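Local coordinates for protein cellulose hydrolase (Bacillus licheniformis, PDB 4YZP) that probably hydrolyses the beta-1,4-glucosidic bonds of cellulose, as an endoglucanase of glycoside hydrolase family 5, at residues Phe157-Glu162 and Leu173-Met178; Glu251-Val256 and Tyr297-Met302. All coordinates share one frame; numbering follows the deposited sequence.

Contact 1: residues Phe157-Glu162 and Leu173-Met178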
loop_
_atom_site.group_PDB
_atom_site.type_symbol
_atom_site.label_atom_id
_atom_site.label_comp_id
_atom_site.label_asym_id
_atom_site.label_seq_id
_atom_site.Cartn_x
_atom_site.Cartn_y
_atom_site.Cartn_z
ATOM N N PHE A 157 3.406 -13.981 -17.020
ATOM C CA PHE A 157 3.067 -12.805 -17.821
ATOM C C PHE A 157 1.727 -12.253 -17.361
ATOM O O PHE A 157 0.762 -13.008 -17.276
ATOM C CB PHE A 157 2.939 -13.135 -19.312
ATOM C CG PHE A 157 4.217 -13.555 -19.995
ATOM C CD1 PHE A 157 5.460 -13.255 -19.457
ATOM C CD2 PHE A 157 4.154 -14.251 -21.205
ATOM C CE1 PHE A 157 6.626 -13.661 -20.111
ATOM C CE2 PHE A 157 5.294 -14.647 -21.876
ATOM C CZ PHE A 157 6.551 -14.360 -21.325
ATOM N N GLU A 158 1.652 -10.954 -17.105
ATOM C CA GLU A 158 0.365 -10.311 -16.847
ATOM C C GLU A 158 -0.015 -9.419 -18.020
ATOM O O GLU A 158 0.706 -8.475 -18.327
ATOM C CB GLU A 158 0.406 -9.485 -15.559
ATOM C CG GLU A 158 -0.926 -8.766 -15.308
ATOM C CD GLU A 158 -0.867 -7.792 -14.150
ATOM O OE1 GLU A 158 0.250 -7.522 -13.658
ATOM O OE2 GLU A 158 -1.946 -7.284 -13.752
ATOM N N ILE A 159 -1.160 -9.688 -18.647
ATOM C CA ILE A 159 -1.516 -9.047 -19.925
ATOM C C ILE A 159 -1.546 -7.516 -19.880
ATOM O O ILE A 159 -0.933 -6.855 -20.715
ATOM C CB ILE A 159 -2.886 -9.565 -20.434
ATOM C CG1 ILE A 159 -2.797 -11.071 -20.679
ATOM C CG2 ILE A 159 -3.284 -8.858 -21.703
ATOM C CD1 ILE A 159 -1.610 -11.466 -21.529
ATOM N N VAL A 160 -2.231 -6.945 -18.903
ATOM C CA VAL A 160 -2.328 -5.490 -18.836
ATOM C C VAL A 160 -2.771 -5.046 -17.437
ATOM O O VAL A 160 -3.592 -5.699 -16.792
ATOM C CB VAL A 160 -3.290 -4.949 -19.929
ATOM C CG1 VAL A 160 -4.707 -5.551 -19.766
ATOM C CG2 VAL A 160 -3.338 -3.432 -19.910
ATOM N N ASN A 161 -2.183 -3.965 -16.955
ATOM C CA ASN A 161 -2.546 -3.419 -15.658
ATOM C C ASN A 161 -3.773 -2.506 -15.736
ATOM O O ASN A 161 -3.794 -1.586 -16.553
ATOM C CB ASN A 161 -1.383 -2.618 -15.072
ATOM C CG ASN A 161 -1.695 -2.096 -13.689
ATOM O OD1 ASN A 161 -1.823 -2.877 -12.767
ATOM N ND2 ASN A 161 -1.832 -0.774 -13.544
ATOM N N GLU A 162 -4.754 -2.734 -14.857
ATOM C CA GLU A 162 -5.947 -1.881 -14.726
ATOM C C GLU A 162 -6.463 -1.328 -16.059
ATOM O O GLU A 162 -6.525 -0.113 -16.263
ATOM C CB GLU A 162 -5.648 -0.741 -13.744
ATOM C CG GLU A 162 -5.260 -1.276 -12.357
ATOM C CD GLU A 162 -5.079 -0.203 -11.273
ATOM O OE1 GLU A 162 -5.191 1.003 -11.576
ATOM O OE2 GLU A 162 -4.826 -0.577 -10.101
ATOM N N LEU A 173 -12.092 -10.022 -25.252
ATOM C CA LEU A 173 -11.431 -10.241 -26.539
ATOM C C LEU A 173 -9.938 -9.990 -26.417
ATOM O O LEU A 173 -9.131 -10.745 -26.952
ATOM C CB LEU A 173 -12.014 -9.324 -27.626
ATOM C CG LEU A 173 -11.263 -9.363 -28.963
ATOM C CD1 LEU A 173 -11.486 -10.699 -29.659
ATOM C CD2 LEU A 173 -11.715 -8.209 -29.868
ATOM N N LEU A 174 -9.579 -8.933 -25.701
ATOM C CA LEU A 174 -8.179 -8.564 -25.544
ATOM C C LEU A 174 -7.427 -9.674 -24.838
ATOM O O LEU A 174 -6.368 -10.101 -25.299
ATOM C CB LEU A 174 -8.057 -7.246 -24.780
ATOM C CG LEU A 174 -6.679 -6.601 -24.655
ATOM C CD1 LEU A 174 -6.822 -5.101 -24.454
ATOM C CD2 LEU A 174 -5.921 -7.195 -23.480
ATOM N N ASN A 175 -7.982 -10.153 -23.732
ATOM C CA ASN A 175 -7.346 -11.262 -23.025
ATOM C C ASN A 175 -7.150 -12.485 -23.923
ATOM O O ASN A 175 -6.071 -13.093 -23.923
ATOM C CB ASN A 175 -8.162 -11.653 -21.791
ATOM C CG ASN A 175 -8.063 -10.636 -20.682
ATOM O OD1 ASN A 175 -7.107 -9.876 -20.610
ATOM N ND2 ASN A 175 -9.058 -10.627 -19.799
ATOM N N ARG A 176 -8.187 -12.840 -24.686
ATOM C CA ARG A 176 -8.135 -14.026 -25.543
ATOM C C ARG A 176 -7.081 -13.876 -26.620
ATOM O O ARG A 176 -6.294 -14.780 -26.860
ATOM C CB ARG A 176 -9.486 -14.282 -26.203
ATOM C CG ARG A 176 -10.538 -14.827 -25.288
ATOM C CD ARG A 176 -11.706 -15.399 -26.091
ATOM N NE ARG A 176 -12.269 -14.429 -27.030
ATOM C CZ ARG A 176 -13.236 -13.571 -26.725
ATOM N NH1 ARG A 176 -13.751 -13.558 -25.503
ATOM N NH2 ARG A 176 -13.692 -12.725 -27.642
ATOM N N GLU A 177 -7.075 -12.718 -27.274
ATOM C CA GLU A 177 -6.152 -12.479 -28.384
ATOM C C GLU A 177 -4.696 -12.425 -27.924
ATOM O O GLU A 177 -3.818 -12.963 -28.595
ATOM C CB GLU A 177 -6.506 -11.188 -29.112
ATOM C CG GLU A 177 -7.854 -11.214 -29.799
ATOM C CD GLU A 177 -7.871 -12.156 -30.975
ATOM O OE1 GLU A 177 -7.277 -11.803 -32.016
ATOM O OE2 GLU A 177 -8.481 -13.243 -30.862
ATOM N N MET A 178 -4.433 -11.778 -26.791
ATOM C CA MET A 178 -3.062 -11.687 -26.301
ATOM C C MET A 178 -2.584 -13.045 -25.786
ATOM O O MET A 178 -1.446 -13.442 -26.018
ATOM C CB MET A 178 -2.942 -10.614 -25.210
ATOM C CG MET A 178 -3.283 -9.206 -25.715
ATOM S SD MET A 178 -2.342 -8.702 -27.184
ATOM C CE MET A 178 -3.596 -8.840 -28.439
#
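I159 presses its CG2 methyl into the face of the helix segment formed by L174, N175 and M178, and most of this mainly apolar contact gathers at that one carbon. Starting from CB, the side chain divides in two. The CG2 branch sits anti to the backbone N, the setting of chi1 (-62°) that places this methyl against the helix. It comes to 3.6 Å from L174 CD2, the shortest approach, while M178 CB lies 3.9 Å from the same I159 CG2. The third neighbour is polar: N175 OD1 stands 4.1 Å from I159 CG2, a loose contact, and the amide of N175 has its firmer tie through ND2 to the carbonyl oxygen of G197. Along the other branch, CG1 stays beside the backbone N, and a chi2 of -50° turns CD1 toward the helix, where it ends 4.0 Å from M178 CB. M178 is thus met at the root of its side chain; its bent chain leads the sulfur away from I159. The side chains of L174 and I159 run antiparallel alongside each other, and L174 CD2 also lies 4.2 Å from V160 CG1.

Neighbouring elements complete the enclosure. V194 and V196 of strand 194-197 also touch I159, and L134 and L137 of helix 130-148 pack on M178 and L174. Beyond V160 the chain continues to E162, whose OE2 is hydrogen-bonded to H223 at the mouth of the barrel, the region where family 5 enzymes place their active site. Strand 155-158, helix 168-184 and strand 194-197 form a right-handed beta-alpha-beta unit, and here the loop leaving the first strand packs on the helix of the same unit, within the beta/alpha repeat of the TIM barrel.

Contact 2: residues Glu251-Val256 and Tyr297-Met302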
loop_
_atom_site.group_PDB
_atom_site.type_symbol
_atom_site.label_atom_id
_atom_site.label_comp_id
_atom_site.label_asym_id
_atom_site.label_seq_id
_atom_site.Cartn_x
_atom_site.Cartn_y
_atom_site.Cartn_z
ATOM N N GLU A 251 -16.367 -9.941 2.910
ATOM C CA GLU A 251 -17.465 -10.008 1.948
ATOM C C GLU A 251 -17.030 -9.597 0.552
ATOM O O GLU A 251 -17.651 -9.993 -0.434
ATOM C CB GLU A 251 -18.635 -9.126 2.387
ATOM C CG GLU A 251 -19.487 -9.723 3.485
ATOM C CD GLU A 251 -20.527 -8.754 4.012
ATOM O OE1 GLU A 251 -20.695 -7.655 3.422
ATOM O OE2 GLU A 251 -21.183 -9.095 5.019
ATOM N N ASP A 252 -15.974 -8.790 0.466
ATOM C CA ASP A 252 -15.427 -8.397 -0.827
ATOM C C ASP A 252 -14.654 -9.534 -1.478
ATOM O O ASP A 252 -14.620 -9.641 -2.702
ATOM C CB ASP A 252 -14.499 -7.185 -0.691
ATOM C CG ASP A 252 -15.254 -5.861 -0.592
ATOM O OD1 ASP A 252 -16.459 -5.820 -0.935
ATOM O OD2 ASP A 252 -14.621 -4.851 -0.196
ATOM N N ILE A 253 -14.040 -10.377 -0.653
ATOM C CA ILE A 253 -13.089 -11.394 -1.090
ATOM C C ILE A 253 -13.707 -12.773 -1.293
ATOM O O ILE A 253 -13.388 -13.476 -2.259
ATOM C CB ILE A 253 -11.938 -11.520 -0.063
ATOM C CG1 ILE A 253 -11.223 -10.184 0.080
ATOM C CG2 ILE A 253 -10.948 -12.606 -0.451
ATOM C CD1 ILE A 253 -10.214 -10.175 1.207
ATOM N N LYS A 254 -14.585 -13.158 -0.377
ATOM C CA LYS A 254 -15.181 -14.491 -0.421
ATOM C C LYS A 254 -15.844 -14.839 -1.768
ATOM O O LYS A 254 -15.694 -15.967 -2.243
ATOM C CB LYS A 254 -16.190 -14.654 0.727
ATOM C CG LYS A 254 -16.799 -16.065 0.837
ATOM C CD LYS A 254 -17.742 -16.154 2.021
ATOM C CE LYS A 254 -18.519 -17.466 2.045
ATOM N NZ LYS A 254 -19.200 -17.659 3.362
ATOM N N PRO A 255 -16.577 -13.898 -2.396
ATOM C CA PRO A 255 -17.223 -14.321 -3.651
ATOM C C PRO A 255 -16.273 -14.674 -4.792
ATOM O O PRO A 255 -16.663 -15.436 -5.679
ATOM C CB PRO A 255 -18.069 -13.098 -4.030
ATOM C CG PRO A 255 -18.402 -12.481 -2.719
ATOM C CD PRO A 255 -17.110 -12.599 -1.938
ATOM N N VAL A 256 -15.057 -14.135 -4.777
ATOM C CA VAL A 256 -14.079 -14.478 -5.796
ATOM C C VAL A 256 -13.604 -15.903 -5.522
ATOM O O VAL A 256 -13.390 -16.693 -6.440
ATOM C CB VAL A 256 -12.898 -13.489 -5.804
ATOM C CG1 VAL A 256 -11.837 -13.913 -6.821
ATOM C CG2 VAL A 256 -13.417 -12.098 -6.073
ATOM N N TYR A 297 -8.385 -17.741 1.581
ATOM C CA TYR A 297 -9.107 -18.008 0.341
ATOM C C TYR A 297 -8.161 -18.313 -0.834
ATOM O O TYR A 297 -8.556 -18.247 -2.003
ATOM C CB TYR A 297 -10.031 -16.824 0.027
ATOM C CG TYR A 297 -11.199 -16.741 0.990
ATOM C CD1 TYR A 297 -12.184 -17.727 1.010
ATOM C CD2 TYR A 297 -11.324 -15.672 1.880
ATOM C CE1 TYR A 297 -13.261 -17.652 1.892
ATOM C CE2 TYR A 297 -12.386 -15.594 2.761
ATOM C CZ TYR A 297 -13.354 -16.585 2.762
ATOM O OH TYR A 297 -14.414 -16.502 3.643
ATOM N N GLN A 298 -6.923 -18.682 -0.501
ATOM C CA GLN A 298 -5.921 -19.130 -1.475
ATOM C C GLN A 298 -5.719 -18.120 -2.598
ATOM O O GLN A 298 -5.692 -18.480 -3.782
ATOM C CB GLN A 298 -6.309 -20.491 -2.064
ATOM C CG GLN A 298 -6.440 -21.594 -1.029
ATOM C CD GLN A 298 -7.039 -22.855 -1.615
ATOM O OE1 GLN A 298 -6.326 -23.776 -2.012
ATOM N NE2 GLN A 298 -8.353 -22.892 -1.694
ATOM N N MET A 299 -5.572 -16.859 -2.214
ATOM C CA MET A 299 -5.234 -15.805 -3.156
ATOM C C MET A 299 -3.865 -15.227 -2.808
ATOM O O MET A 299 -3.592 -14.905 -1.643
ATOM C CB MET A 299 -6.297 -14.706 -3.140
ATOM C CG MET A 299 -7.663 -15.218 -3.495
ATOM S SD MET A 299 -8.905 -14.031 -2.958
ATOM C CE MET A 299 -10.388 -14.876 -3.508
ATOM N N VAL A 300 -3.010 -15.101 -3.814
ATOM C CA VAL A 300 -1.660 -14.574 -3.607
ATOM C C VAL A 300 -1.693 -13.062 -3.454
ATOM O O VAL A 300 -2.038 -12.354 -4.396
ATOM C CB VAL A 300 -0.716 -14.927 -4.784
ATOM C CG1 VAL A 300 0.647 -14.261 -4.609
ATOM C CG2 VAL A 300 -0.545 -16.434 -4.932
ATOM N N PRO A 301 -1.312 -12.548 -2.276
ATOM C CA PRO A 301 -1.318 -11.086 -2.114
ATOM C C PRO A 301 0.026 -10.455 -2.465
ATOM O O PRO A 301 1.052 -10.880 -1.940
ATOM C CB PRO A 301 -1.631 -10.912 -0.632
ATOM C CG PRO A 301 -0.945 -12.106 0.017
ATOM C CD PRO A 301 -0.977 -13.243 -1.021
ATOM N N MET A 302 0.021 -9.454 -3.339
ATOM C CA MET A 302 1.246 -8.779 -3.748
ATOM C C MET A 302 1.153 -7.314 -3.332
ATOM O O MET A 302 0.280 -6.596 -3.767
ATOM C CB MET A 302 1.467 -8.929 -5.260
ATOM C CG MET A 302 1.445 -10.395 -5.725
ATOM S SD MET A 302 2.145 -10.686 -7.368
ATOM C CE MET A 302 3.912 -10.683 -6.984
#
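Y297 lays one face of its ring over K254, and M299 sets its sulfur against I253 and its methyl against V256. In the first shell, K254 CA stands 4.3 Å from the centroid of the Y297 ring and only 12° off its normal, a CH-pi contact over the ring face. The lysine chain then passes obliquely across the phenol end, with K254 CG 3.7 Å from Y297 OH. I253 CG2 comes to 3.5 Å from M299 SD, and from an oblique direction it also touches the tyrosine ring. The extended chain of M299 carries its methyl deeper, so that M299 CE lies 3.7 Å from V256 CB, close to the I253 carbonyl oxygen.

The next shell fixes these groups. E250 hydrogen-bonds Y297 OH, and the Y257 ring meets that of Y297 at about 50°. With an alanine at Y297, the K254 backbone would probably lose its aromatic cover, a gap would open beside I253 and E250 would be left without its phenol partner.

Farther out, helix 280-296 ends in a Schellman motif with Q298 at C-prime, its M299 N bonded to A294 O, and this turn leads the chain toward the eighth strand. V267 and I269 of the adjacent strand also touch M299, completing the apolar layer between strands and outer helices of a TIM barrel.

Contacts 1 and 2 illustrate how one closed barrel reuses the same sheet at separate places. Their centres lie 21 Å apart, and the nearest atoms are about 7 Å from each other without touching. Both segments of contact 1 precede those of contact 2 along the chain. Contact 1 joins the loop leaving the fourth strand, 155-158, to the helix that directly follows it, whereas contact 2 brings helix 243-261, which leads into strand 267-272, against the turn and residues leading into the eighth strand, 299-303. Both belong to the family 5 catalytic domain, so the two lie on different parts of one barrel wall, each joining a strand end to the surrounding helices.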